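Local coordinates for protein ethylbenzene dehydrogenase alpha-subunit (Aromatoleum aromaticum, PDB 2IVF) that belongs to the molybdopterin oxidoreductase family and binds a molybdenum atom, the ligands MGD and MD1, and an iron/sulfur cluster, at residues L188-V193 with R612-G617; V193-I198 with M604-N609; V213-N218 with G542-A547. All coordinates share one frame; numbering follows the deposited sequence.

Contact 1: L188-V193 with R612-G617; sequences LDAPHV and RRKRSG. With MD1 (phosphoric acid 4-(2-amino-4-oxo-3,4,5,6,-tetrahydro-pteridin-6-yl)-2-hydroxy-3,4-dimercapto-but-3-en-yl ester guanylate ester), chain N; ACT (acetate ion), chain E.
Arg613 and Ala190 meet in the MD1 pocket of this molybdopterin oxidoreductase, where the loop after strand 186-188 faces the end of helix 610-613. The guanidinium of Arg613 bridges the loop and the ligand. Its NH1 donates to Ala190 O at 2.8 Å, on a lone pair in the carbonyl plane, with an N-H...O angle of 141°. NH2 adds a weak bond to the same oxygen. NH2 also donates to MD1 O1B at 2.9 Å, and NE of Arg613 donates to MD1 O2B at 3.1 Å. The PB phosphate therefore sits at the edge of the guanidinium, which is fixed in rotation by loop and ligand together. CG of Arg613 is anti to the backbone N (chi1 -178°), and the chain bends only at chi3 before the guanidinium. Packing is tight here, with Ala190 CB 3.1 Å from Arg613 NH1.

Lys614 is the first residue to leave the helix. Its NZ meets the carboxylate of Asp189 tip to tip in a salt bridge, 3.0 Å from Asp189 OD1. Asp220 pairs with both Lys614 NZ and Arg613 NH1, so the buried positive ends probably share its charge. Asp189 OD2 is also bonded to Tyr603 OH.

His192 lies on the molybdenum side, its side chain about 4 Å from the metal. Its NE2 donates to an acetate O at 2.7 Å; the acetate probably comes from the crystallisation liquor. Arg612 also holds MD1. Its NH1 bonds to O2A, O3A and O11, while its NH2 donates to O11. Arg615 makes a different contact. Its NE is salt-bridged to Asp966, and MD1 N8 lies over one face of its guanidinium. Arg615 NH1 comes within 3.2 Å of MD1 N8, with N8 nearer the margin of the group than its middle.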
loop_
_atom_site.group_PDB
_atom_site.type_symbol
_atom_site.label_atom_id
_atom_site.label_comp_id
_atom_site.label_asym_id
_atom_site.label_seq_id
_atom_site.Cartn_x
_atom_site.Cartn_y
_atom_site.Cartn_z
ATOM N N LEU A 188 12.781 12.698 22.584
ATOM C CA LEU A 188 12.739 11.798 21.460
ATOM C C LEU A 188 11.257 11.532 21.287
ATOM O O LEU A 188 10.650 10.760 22.027
ATOM C CB LEU A 188 13.496 10.514 21.754
ATOM C CG LEU A 188 13.403 9.404 20.713
ATOM C CD1 LEU A 188 13.637 9.912 19.276
ATOM C CD2 LEU A 188 14.408 8.287 21.093
ATOM N N ASP A 189 10.669 12.196 20.320
ATOM C CA ASP A 189 9.212 12.243 20.236
ATOM C C ASP A 189 8.697 10.998 19.564
ATOM O O ASP A 189 8.763 10.899 18.355
ATOM C CB ASP A 189 8.841 13.467 19.439
ATOM C CG ASP A 189 7.342 13.716 19.396
ATOM O OD1 ASP A 189 6.576 12.891 19.962
ATOM O OD2 ASP A 189 6.948 14.742 18.794
ATOM N N ALA A 190 8.173 10.066 20.342
ATOM C CA ALA A 190 7.303 9.016 19.825
ATOM C C ALA A 190 7.925 8.315 18.596
ATOM O O ALA A 190 7.270 8.172 17.560
ATOM C CB ALA A 190 5.837 9.597 19.494
ATOM N N PRO A 191 9.181 7.816 18.717
ATOM C CA PRO A 191 9.723 7.145 17.530
ATOM C C PRO A 191 8.986 5.857 17.262
ATOM O O PRO A 191 8.666 5.114 18.215
ATOM C CB PRO A 191 11.179 6.819 17.940
ATOM C CG PRO A 191 11.121 6.727 19.394
ATOM C CD PRO A 191 10.110 7.743 19.841
ATOM N N HIS A 192 8.722 5.580 15.975
ATOM C CA HIS A 192 8.167 4.306 15.580
ATOM C C HIS A 192 9.297 3.325 15.291
ATOM O O HIS A 192 10.450 3.609 15.613
ATOM C CB HIS A 192 7.198 4.469 14.396
ATOM C CG HIS A 192 6.003 3.579 14.484
ATOM N ND1 HIS A 192 6.102 2.245 14.831
ATOM C CD2 HIS A 192 4.685 3.807 14.227
ATOM C CE1 HIS A 192 4.891 1.709 14.847
ATOM N NE2 HIS A 192 4.017 2.626 14.466
ATOM N N VAL A 193 8.986 2.157 14.752
ATOM C CA VAL A 193 9.948 1.095 14.607
ATOM C C VAL A 193 10.378 0.979 13.142
ATOM O O VAL A 193 11.087 0.043 12.775
ATOM C CB VAL A 193 9.393 -0.237 15.189
ATOM C CG1 VAL A 193 10.484 -1.333 15.279
ATOM C CG2 VAL A 193 8.787 0.039 16.565
ATOM N N ARG A 612 3.038 15.544 9.476
ATOM C CA ARG A 612 1.758 14.865 9.113
ATOM C C ARG A 612 1.139 14.003 10.241
ATOM O O ARG A 612 -0.080 13.784 10.281
ATOM C CB ARG A 612 1.886 14.014 7.851
ATOM C CG ARG A 612 2.989 12.986 7.872
ATOM C CD ARG A 612 2.570 11.733 7.202
ATOM N NE ARG A 612 1.472 11.096 7.910
ATOM C CZ ARG A 612 1.569 10.039 8.722
ATOM N NH1 ARG A 612 2.746 9.461 8.986
ATOM N NH2 ARG A 612 0.476 9.564 9.307
ATOM N N ARG A 613 1.968 13.472 11.127
ATOM C CA ARG A 613 1.499 12.557 12.148
ATOM C C ARG A 613 0.701 13.277 13.224
ATOM O O ARG A 613 -0.404 12.827 13.564
ATOM C CB ARG A 613 2.638 11.816 12.835
ATOM C CG ARG A 613 2.100 10.823 13.869
ATOM C CD ARG A 613 3.060 10.510 14.970
ATOM N NE ARG A 613 4.105 9.596 14.485
ATOM C CZ ARG A 613 4.900 8.912 15.302
ATOM N NH1 ARG A 613 4.765 9.029 16.608
ATOM N NH2 ARG A 613 5.832 8.096 14.820
ATOM N N LYS A 614 1.229 14.364 13.771
ATOM C CA LYS A 614 0.459 15.131 14.758
ATOM C C LYS A 614 -0.737 15.784 14.118
ATOM O O LYS A 614 -0.638 16.442 13.080
ATOM C CB LYS A 614 1.250 16.208 15.492
ATOM C CG LYS A 614 1.923 15.746 16.778
ATOM C CD LYS A 614 2.873 14.600 16.536
ATOM C CE LYS A 614 3.782 14.412 17.752
ATOM N NZ LYS A 614 4.560 13.127 17.723
ATOM N N ARG A 615 -1.866 15.623 14.782
ATOM C CA ARG A 615 -3.095 16.268 14.349
ATOM C C ARG A 615 -2.926 17.747 14.562
ATOM O O ARG A 615 -2.577 18.190 15.675
ATOM C CB ARG A 615 -4.319 15.766 15.125
ATOM C CG ARG A 615 -4.824 14.402 14.662
ATOM C CD ARG A 615 -3.779 13.299 14.748
ATOM N NE ARG A 615 -4.380 11.997 14.450
ATOM C CZ ARG A 615 -3.733 10.855 14.644
ATOM N NH1 ARG A 615 -2.491 10.886 15.118
ATOM N NH2 ARG A 615 -4.338 9.696 14.390
ATOM N N SER A 616 -3.136 18.518 13.497
ATOM C CA SER A 616 -2.807 19.945 13.495
ATOM C C SER A 616 -1.321 20.291 13.801
ATOM O O SER A 616 -0.968 21.448 13.959
ATOM C CB SER A 616 -3.771 20.709 14.402
ATOM O OG SER A 616 -5.084 20.684 13.908
ATOM N N GLY A 617 -0.445 19.300 13.827
ATOM C CA GLY A 617 0.967 19.514 14.071
ATOM C C GLY A 617 1.601 20.436 13.031
ATOM O O GLY A 617 2.471 21.228 13.377
HETATM P PB MD1 N . 5.204 8.176 11.330
HETATM O O3B MD1 N . 5.382 7.865 9.789
HETATM O O1B MD1 N . 5.860 7.071 12.076
HETATM O O2B MD1 N . 5.428 9.603 11.656
HETATM O O3A MD1 N . 3.640 7.977 11.499
HETATM C C10 MD1 N . 3.044 6.706 11.836
HETATM C C11 MD1 N . 1.550 6.956 11.709
HETATM O O11 MD1 N . 1.313 6.915 10.260
HETATM C C12 MD1 N . 0.775 5.836 12.350
HETATM S S12 MD1 N . 1.502 4.335 12.729
HETATM C C13 MD1 N . -0.571 5.951 12.593
HETATM S S13 MD1 N . -1.479 4.694 13.260
HETATM C C14 MD1 N . -1.329 7.193 12.317
HETATM N N15 MD1 N . -2.408 7.142 11.390
HETATM C C16 MD1 N . -3.063 8.279 10.996
HETATM C C15 MD1 N . -4.175 8.124 10.189
HETATM O O14 MD1 N . -4.580 6.983 9.837
HETATM N N17 MD1 N . -4.735 9.284 9.762
HETATM C C17 MD1 N . -4.263 10.530 10.177
HETATM N N16 MD1 N . -4.906 11.594 9.718
HETATM N N18 MD1 N . -3.208 10.639 11.001
HETATM C C20 MD1 N . -2.619 9.536 11.412
HETATM N N8 MD1 N . -1.584 9.638 12.287
HETATM C C7 MD1 N . -0.796 8.533 12.762
HETATM P PA MD1 N . 6.225 8.570 8.614
HETATM O O1A MD1 N . 6.435 7.496 7.596
HETATM O O2A MD1 N . 5.482 9.775 8.183
HETATM O "O5'" MD1 N . 7.603 9.011 9.247
HETATM C "C5'" MD1 N . 8.515 7.965 9.564
HETATM C "C4'" MD1 N . 9.840 8.279 9.001
HETATM O "O4'" MD1 N . 10.593 7.096 9.240
HETATM C "C1'" MD1 N . 11.547 7.063 8.178
HETATM N N9 MD1 N . 12.169 5.750 7.961
HETATM C C4 MD1 N . 13.409 5.466 8.332
HETATM N N3 MD1 N . 14.318 6.241 8.970
HETATM C C2 MD1 N . 15.522 5.752 9.268
HETATM N N2 MD1 N . 16.436 6.517 9.922
HETATM N N1 MD1 N . 15.833 4.479 8.832
HETATM C C6 MD1 N . 14.961 3.642 8.179
HETATM O O6 MD1 N . 15.317 2.498 7.899
HETATM C C5 MD1 N . 13.679 4.150 7.920
HETATM N N7 MD1 N . 12.593 3.688 7.309
HETATM C C8 MD1 N . 11.683 4.665 7.351
HETATM C "C2'" MD1 N . 10.755 7.460 6.936
HETATM O "O2'" MD1 N . 11.574 8.007 5.874
HETATM C "C3'" MD1 N . 9.712 8.446 7.482
HETATM O "O3'" MD1 N . 10.011 9.818 7.112
HETATM C C ACT E . 1.352 0.645 14.735
HETATM O O ACT E . 1.491 1.772 14.287
HETATM O OXT ACT E . 0.387 0.027 14.201
HETATM C CH3 ACT E . 2.238 0.123 15.812
#

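Contact 2: V193-I198 with M604-N609; sequences VHAGSI and MLLSQN. With MD1 (phosphoric acid 4-(2-amino-4-oxo-3,4,5,6,-tetrahydro-pteridin-6-yl)-2-hydroxy-3,4-dimercapto-but-3-en-yl ester guanylate ester), chain N.
Leu606, on strand 602-606, touches Ala195: its CD1 packs on Ala195 CB at 4.1 Å. The chain then turns into the loop that holds MD1.

Ser607 carries most of the contact. Its backbone takes a left-handed conformation. OG is anti to the carbonyl carbon (chi1 -51°) and accepts from Ala195 N at 3.2 Å, with an N-H...O angle of 137°. The same hydroxyl is pressed close to Ala195 CB, OG to CB 3.0 Å. Ser607 CB packs against His194 CD2 at 3.9 Å.

The His194 ring carries the contact on to the ligand. Its NE2 donates to MD1 O1B at 2.8 Å, with the oxygen at the ring edge and in plane. ND1 pairs with Ile85 N, so both ring nitrogens are engaged.

The CB of Gln608 points away from the 193-198 loop, and its CA passes by MD1 O2B. At Asn609 the backbone N makes a weak bond to the same O2B. ND2 of Asn609 donates to MD1 O2A at 2.9 Å, so this residue meets both phosphates. Its OD1 is bonded to the hydroxyls of Ser641 and Ser642.

The loop at 193-198 makes a type I beta turn from Val193 to Gly196, and Ala195 lies against the guanine. Gly196 sits at the N-cap position of helix 197-210. The site thus lies beside strand 602-606, which runs parallel to its neighbours 631-636 and 186-188. Helix 687-704 covers it, with Glu687 touching Ala195 and Leu606.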
loop_
_atom_site.group_PDB
_atom_site.type_symbol
_atom_site.label_atom_id
_atom_site.label_comp_id
_atom_site.label_asym_id
_atom_site.label_seq_id
_atom_site.Cartn_x
_atom_site.Cartn_y
_atom_site.Cartn_z
ATOM N N VAL A 193 8.986 2.157 14.752
ATOM C CA VAL A 193 9.948 1.095 14.607
ATOM C C VAL A 193 10.378 0.979 13.142
ATOM O O VAL A 193 11.087 0.043 12.775
ATOM C CB VAL A 193 9.393 -0.237 15.189
ATOM C CG1 VAL A 193 10.484 -1.333 15.279
ATOM C CG2 VAL A 193 8.787 0.039 16.565
ATOM N N HIS A 194 9.992 1.942 12.313
ATOM C CA HIS A 194 10.186 1.776 10.874
ATOM C C HIS A 194 11.649 1.616 10.518
ATOM O O HIS A 194 11.967 1.005 9.511
ATOM C CB HIS A 194 9.692 2.967 10.088
ATOM C CG HIS A 194 8.350 3.448 10.500
ATOM N ND1 HIS A 194 7.230 2.647 10.461
ATOM C CD2 HIS A 194 7.946 4.653 10.956
ATOM C CE1 HIS A 194 6.190 3.344 10.888
ATOM N NE2 HIS A 194 6.593 4.572 11.177
ATOM N N ALA A 195 12.516 2.274 11.283
ATOM C CA ALA A 195 13.959 2.297 11.031
ATOM C C ALA A 195 14.556 0.976 11.460
ATOM O O ALA A 195 15.724 0.725 11.208
ATOM C CB ALA A 195 14.614 3.436 11.823
ATOM N N GLY A 196 13.757 0.175 12.168
ATOM C CA GLY A 196 14.199 -1.112 12.673
ATOM C C GLY A 196 14.084 -1.196 14.185
ATOM O O GLY A 196 14.185 -0.202 14.875
ATOM N N SER A 197 13.844 -2.409 14.657
ATOM C CA SER A 197 13.809 -2.732 16.083
ATOM C C SER A 197 15.075 -2.282 16.771
ATOM O O SER A 197 15.019 -1.830 17.916
ATOM C CB SER A 197 13.576 -4.251 16.280
ATOM O OG SER A 197 14.615 -4.999 15.719
ATOM N N ILE A 198 16.207 -2.366 16.071
ATOM C CA ILE A 198 17.482 -2.013 16.645
ATOM C C ILE A 198 17.579 -0.493 16.719
ATOM O O ILE A 198 17.998 0.041 17.709
ATOM C CB ILE A 198 18.655 -2.597 15.826
ATOM C CG1 ILE A 198 18.620 -4.142 15.778
ATOM C CG2 ILE A 198 20.015 -2.122 16.374
ATOM C CD1 ILE A 198 19.518 -4.756 14.703
ATOM N N MET A 604 14.562 15.145 18.798
ATOM C CA MET A 604 15.106 14.134 17.924
ATOM C C MET A 604 13.998 13.493 17.102
ATOM O O MET A 604 13.019 12.991 17.645
ATOM C CB MET A 604 15.800 13.069 18.760
ATOM C CG MET A 604 16.306 11.907 18.001
ATOM S SD MET A 604 17.343 10.949 19.082
ATOM C CE MET A 604 17.617 9.473 18.116
ATOM N N LEU A 605 14.173 13.534 15.784
ATOM C CA LEU A 605 13.272 12.872 14.826
ATOM C C LEU A 605 13.892 11.543 14.440
ATOM O O LEU A 605 14.999 11.499 13.882
ATOM C CB LEU A 605 13.087 13.737 13.582
ATOM C CG LEU A 605 12.316 15.043 13.705
ATOM C CD1 LEU A 605 12.703 15.999 12.575
ATOM C CD2 LEU A 605 10.828 14.716 13.663
ATOM N N LEU A 606 13.201 10.459 14.771
ATOM C CA LEU A 606 13.619 9.110 14.442
ATOM C C LEU A 606 12.340 8.316 14.234
ATOM O O LEU A 606 11.485 8.269 15.143
ATOM C CB LEU A 606 14.427 8.500 15.576
ATOM C CG LEU A 606 14.702 6.994 15.440
ATOM C CD1 LEU A 606 15.609 6.666 14.215
ATOM C CD2 LEU A 606 15.329 6.510 16.778
ATOM N N SER A 607 12.168 7.782 13.036
ATOM C CA SER A 607 10.951 7.042 12.678
ATOM C C SER A 607 9.668 7.794 13.113
ATOM O O SER A 607 8.698 7.215 13.636
ATOM C CB SER A 607 10.996 5.621 13.236
ATOM O OG SER A 607 12.228 5.008 12.881
ATOM N N GLN A 608 9.666 9.088 12.815
ATOM C CA GLN A 608 8.560 9.927 13.178
ATOM C C GLN A 608 8.586 11.177 12.320
ATOM O O GLN A 608 9.656 11.691 11.985
ATOM C CB GLN A 608 8.666 10.283 14.653
ATOM C CG GLN A 608 7.389 10.850 15.241
ATOM C CD GLN A 608 7.399 12.349 15.519
ATOM O OE1 GLN A 608 6.322 12.973 15.458
ATOM N NE2 GLN A 608 8.597 12.946 15.851
ATOM N N ASN A 609 7.395 11.686 12.001
ATOM C CA ASN A 609 7.241 12.758 11.006
ATOM C C ASN A 609 6.085 13.633 11.483
ATOM O O ASN A 609 5.003 13.489 10.999
ATOM C CB ASN A 609 6.948 12.043 9.662
ATOM C CG ASN A 609 6.913 12.956 8.444
ATOM O OD1 ASN A 609 7.299 14.118 8.485
ATOM N ND2 ASN A 609 6.456 12.411 7.341
HETATM P PB MD1 N . 5.204 8.176 11.330
HETATM O O3B MD1 N . 5.382 7.865 9.789
HETATM O O1B MD1 N . 5.860 7.071 12.076
HETATM O O2B MD1 N . 5.428 9.603 11.656
HETATM O O3A MD1 N . 3.640 7.977 11.499
HETATM C C10 MD1 N . 3.044 6.706 11.836
HETATM C C11 MD1 N . 1.550 6.956 11.709
HETATM O O11 MD1 N . 1.313 6.915 10.260
HETATM C C12 MD1 N . 0.775 5.836 12.350
HETATM S S12 MD1 N . 1.502 4.335 12.729
HETATM C C13 MD1 N . -0.571 5.951 12.593
HETATM S S13 MD1 N . -1.479 4.694 13.260
HETATM C C14 MD1 N . -1.329 7.193 12.317
HETATM N N15 MD1 N . -2.408 7.142 11.390
HETATM C C16 MD1 N . -3.063 8.279 10.996
HETATM C C15 MD1 N . -4.175 8.124 10.189
HETATM O O14 MD1 N . -4.580 6.983 9.837
HETATM N N17 MD1 N . -4.735 9.284 9.762
HETATM C C17 MD1 N . -4.263 10.530 10.177
HETATM N N16 MD1 N . -4.906 11.594 9.718
HETATM N N18 MD1 N . -3.208 10.639 11.001
HETATM C C20 MD1 N . -2.619 9.536 11.412
HETATM N N8 MD1 N . -1.584 9.638 12.287
HETATM C C7 MD1 N . -0.796 8.533 12.762
HETATM P PA MD1 N . 6.225 8.570 8.614
HETATM O O1A MD1 N . 6.435 7.496 7.596
HETATM O O2A MD1 N . 5.482 9.775 8.183
HETATM O "O5'" MD1 N . 7.603 9.011 9.247
HETATM C "C5'" MD1 N . 8.515 7.965 9.564
HETATM C "C4'" MD1 N . 9.840 8.279 9.001
HETATM O "O4'" MD1 N . 10.593 7.096 9.240
HETATM C "C1'" MD1 N . 11.547 7.063 8.178
HETATM N N9 MD1 N . 12.169 5.750 7.961
HETATM C C4 MD1 N . 13.409 5.466 8.332
HETATM N N3 MD1 N . 14.318 6.241 8.970
HETATM C C2 MD1 N . 15.522 5.752 9.268
HETATM N N2 MD1 N . 16.436 6.517 9.922
HETATM N N1 MD1 N . 15.833 4.479 8.832
HETATM C C6 MD1 N . 14.961 3.642 8.179
HETATM O O6 MD1 N . 15.317 2.498 7.899
HETATM C C5 MD1 N . 13.679 4.150 7.920
HETATM N N7 MD1 N . 12.593 3.688 7.309
HETATM C C8 MD1 N . 11.683 4.665 7.351
HETATM C "C2'" MD1 N . 10.755 7.460 6.936
HETATM O "O2'" MD1 N . 11.574 8.007 5.874
HETATM C "C3'" MD1 N . 9.712 8.446 7.482
HETATM O "O3'" MD1 N . 10.011 9.818 7.112
#

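Contact 3: V213-N218 with G542-A547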
loop_
_atom_site.group_PDB
_atom_site.type_symbol
_atom_site.label_atom_id
_atom_site.label_comp_id
_atom_site.label_asym_id
_atom_site.label_seq_id
_atom_site.Cartn_x
_atom_site.Cartn_y
_atom_site.Cartn_z
ATOM N N VAL A 213 12.921 12.583 27.551
ATOM C CA VAL A 213 11.485 12.416 27.558
ATOM C C VAL A 213 11.111 11.747 26.257
ATOM O O VAL A 213 11.574 12.168 25.201
ATOM C CB VAL A 213 10.752 13.770 27.658
ATOM C CG1 VAL A 213 9.252 13.519 27.694
ATOM C CG2 VAL A 213 11.241 14.544 28.885
ATOM N N SER A 214 10.360 10.651 26.339
ATOM C CA SER A 214 9.922 9.937 25.139
ATOM C C SER A 214 8.389 9.774 25.133
ATOM O O SER A 214 7.848 8.801 25.678
ATOM C CB SER A 214 10.584 8.566 24.999
ATOM O OG SER A 214 11.958 8.559 25.395
ATOM N N PRO A 215 7.676 10.748 24.567
ATOM C CA PRO A 215 6.258 10.576 24.414
ATOM C C PRO A 215 5.880 9.220 23.831
ATOM O O PRO A 215 6.568 8.692 22.922
ATOM C CB PRO A 215 5.889 11.733 23.490
ATOM C CG PRO A 215 6.805 12.827 23.910
ATOM C CD PRO A 215 8.101 12.106 24.158
ATOM N N ASP A 216 4.836 8.638 24.404
ATOM C CA ASP A 216 4.391 7.239 24.066
ATOM C C ASP A 216 4.014 7.079 22.604
ATOM O O ASP A 216 3.092 7.733 22.143
ATOM C CB ASP A 216 3.191 6.892 24.926
ATOM C CG ASP A 216 2.823 5.445 24.892
ATOM O OD1 ASP A 216 2.627 4.877 23.797
ATOM O OD2 ASP A 216 2.676 4.870 25.999
ATOM N N ILE A 217 4.724 6.215 21.886
ATOM C CA ILE A 217 4.529 6.036 20.459
ATOM C C ILE A 217 3.075 5.674 20.155
ATOM O O ILE A 217 2.445 6.275 19.320
ATOM C CB ILE A 217 5.506 4.975 19.878
ATOM C CG1 ILE A 217 5.112 4.552 18.447
ATOM C CG2 ILE A 217 5.584 3.726 20.761
ATOM C CD1 ILE A 217 5.248 5.665 17.420
ATOM N N ASN A 218 2.529 4.679 20.847
ATOM C CA ASN A 218 1.197 4.186 20.483
ATOM C C ASN A 218 0.063 5.134 20.751
ATOM O O ASN A 218 -0.880 5.217 19.969
ATOM C CB ASN A 218 0.932 2.848 21.152
ATOM C CG ASN A 218 1.337 1.751 20.286
ATOM O OD1 ASN A 218 2.524 1.434 20.175
ATOM N ND2 ASN A 218 0.373 1.220 19.542
ATOM N N GLY A 542 10.999 6.993 31.361
ATOM C CA GLY A 542 10.684 8.284 30.674
ATOM C C GLY A 542 9.681 8.232 29.524
ATOM O O GLY A 542 9.616 9.158 28.689
ATOM N N LEU A 543 8.909 7.146 29.473
ATOM C CA LEU A 543 7.841 7.008 28.501
ATOM C C LEU A 543 6.615 7.655 29.117
ATOM O O LEU A 543 6.192 7.280 30.216
ATOM C CB LEU A 543 7.560 5.552 28.197
ATOM C CG LEU A 543 8.678 4.869 27.408
ATOM C CD1 LEU A 543 8.581 3.363 27.516
ATOM C CD2 LEU A 543 8.643 5.312 25.945
ATOM N N VAL A 544 6.057 8.625 28.404
ATOM C CA VAL A 544 5.081 9.544 28.997
ATOM C C VAL A 544 3.878 9.706 28.054
ATOM O O VAL A 544 4.024 9.615 26.828
ATOM C CB VAL A 544 5.759 10.924 29.333
ATOM C CG1 VAL A 544 7.012 10.695 30.161
ATOM C CG2 VAL A 544 6.119 11.670 28.037
ATOM N N PRO A 545 2.671 9.895 28.618
ATOM C CA PRO A 545 1.477 10.180 27.782
ATOM C C PRO A 545 1.719 11.404 26.920
ATOM O O PRO A 545 2.105 12.429 27.477
ATOM C CB PRO A 545 0.373 10.481 28.816
ATOM C CG PRO A 545 1.087 10.707 30.126
ATOM C CD PRO A 545 2.339 9.871 30.051
ATOM N N PRO A 546 1.589 11.294 25.586
ATOM C CA PRO A 546 1.878 12.424 24.665
ATOM C C PRO A 546 0.936 13.639 24.733
ATOM O O PRO A 546 1.374 14.770 24.455
ATOM C CB PRO A 546 1.872 11.753 23.288
ATOM C CG PRO A 546 1.031 10.558 23.474
ATOM C CD PRO A 546 1.220 10.079 24.847
ATOM N N ALA A 547 -0.301 13.468 25.208
ATOM C CA ALA A 547 -1.193 14.624 25.431
ATOM C C ALA A 547 -0.589 15.688 26.358
ATOM O O ALA A 547 -0.909 16.890 26.241
ATOM C CB ALA A 547 -2.597 14.163 25.942
#
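Ser214 and Leu543 pair in a short parallel beta bridge, a buried backbone contact between strands 214-215 and 543-544. Three hydrogen bonds make the ladder. Ser214 N donates to Gly542 O at 2.9 Å, nearly straight at 163°. Val544 N gives a longer bond to Ser214 O, 3.3 Å, and lies 46° out of that carbonyl plane. Asp216 N closes the ladder on Val544 O at 2.7 Å. Val544 thus uses both its N and its O, the usual parallel pattern. A CA-H...O contact from Leu543 CA to Ser214 O, 3.3 Å, adds to it.

Side chains pack on both faces. Ser214 CB meets Leu543 CD2 on the face turned to helix 197-210. On the face of Pro215 and Val544, Val213 CG1 comes within 3.7 Å of Val544 CG2, the two side chains crossing at about a right angle. Farther on, Pro215 CB packs on Pro546 CB at 4.0 Å. Pro546 CD also touches Asp216 CB.

Asp216 is the N-cap of helix 217-221. Its OD1 accepts a weak bond from Asn218 N and another bond from Val219 N. OD2 is held by Tyr954 OH and Met957 N. The whole is a two-strand parallel bridge in which each strand is followed closely by a helix, 217-221 after the first and 546-553 after the second.

How the contacts relate
All three contacts are buried in the interior, within the molybdopterin oxidoreductase part of the chain. Contacts 1 and 2 share Val193 and both line the MD1 pocket. They draw on the loop between strand 186-188 and helix 197-210, and on the chain running from strand 602-606 into helix 610-613. Hydrogen bonds join them, His192 N with Ser607 O and Lys614 NZ with Gln608 OE1. Contact 1 is mostly charge, with arginines and a salt bridge; contact 2 is smaller, resting on one serine hydroxyl and a histidine. Contact 3 stands away from the ligand and relies on backbone pairing and apolar packing. It reaches contact 1 through Val213 O with Leu188 N and through Ile217, but does not touch contact 2.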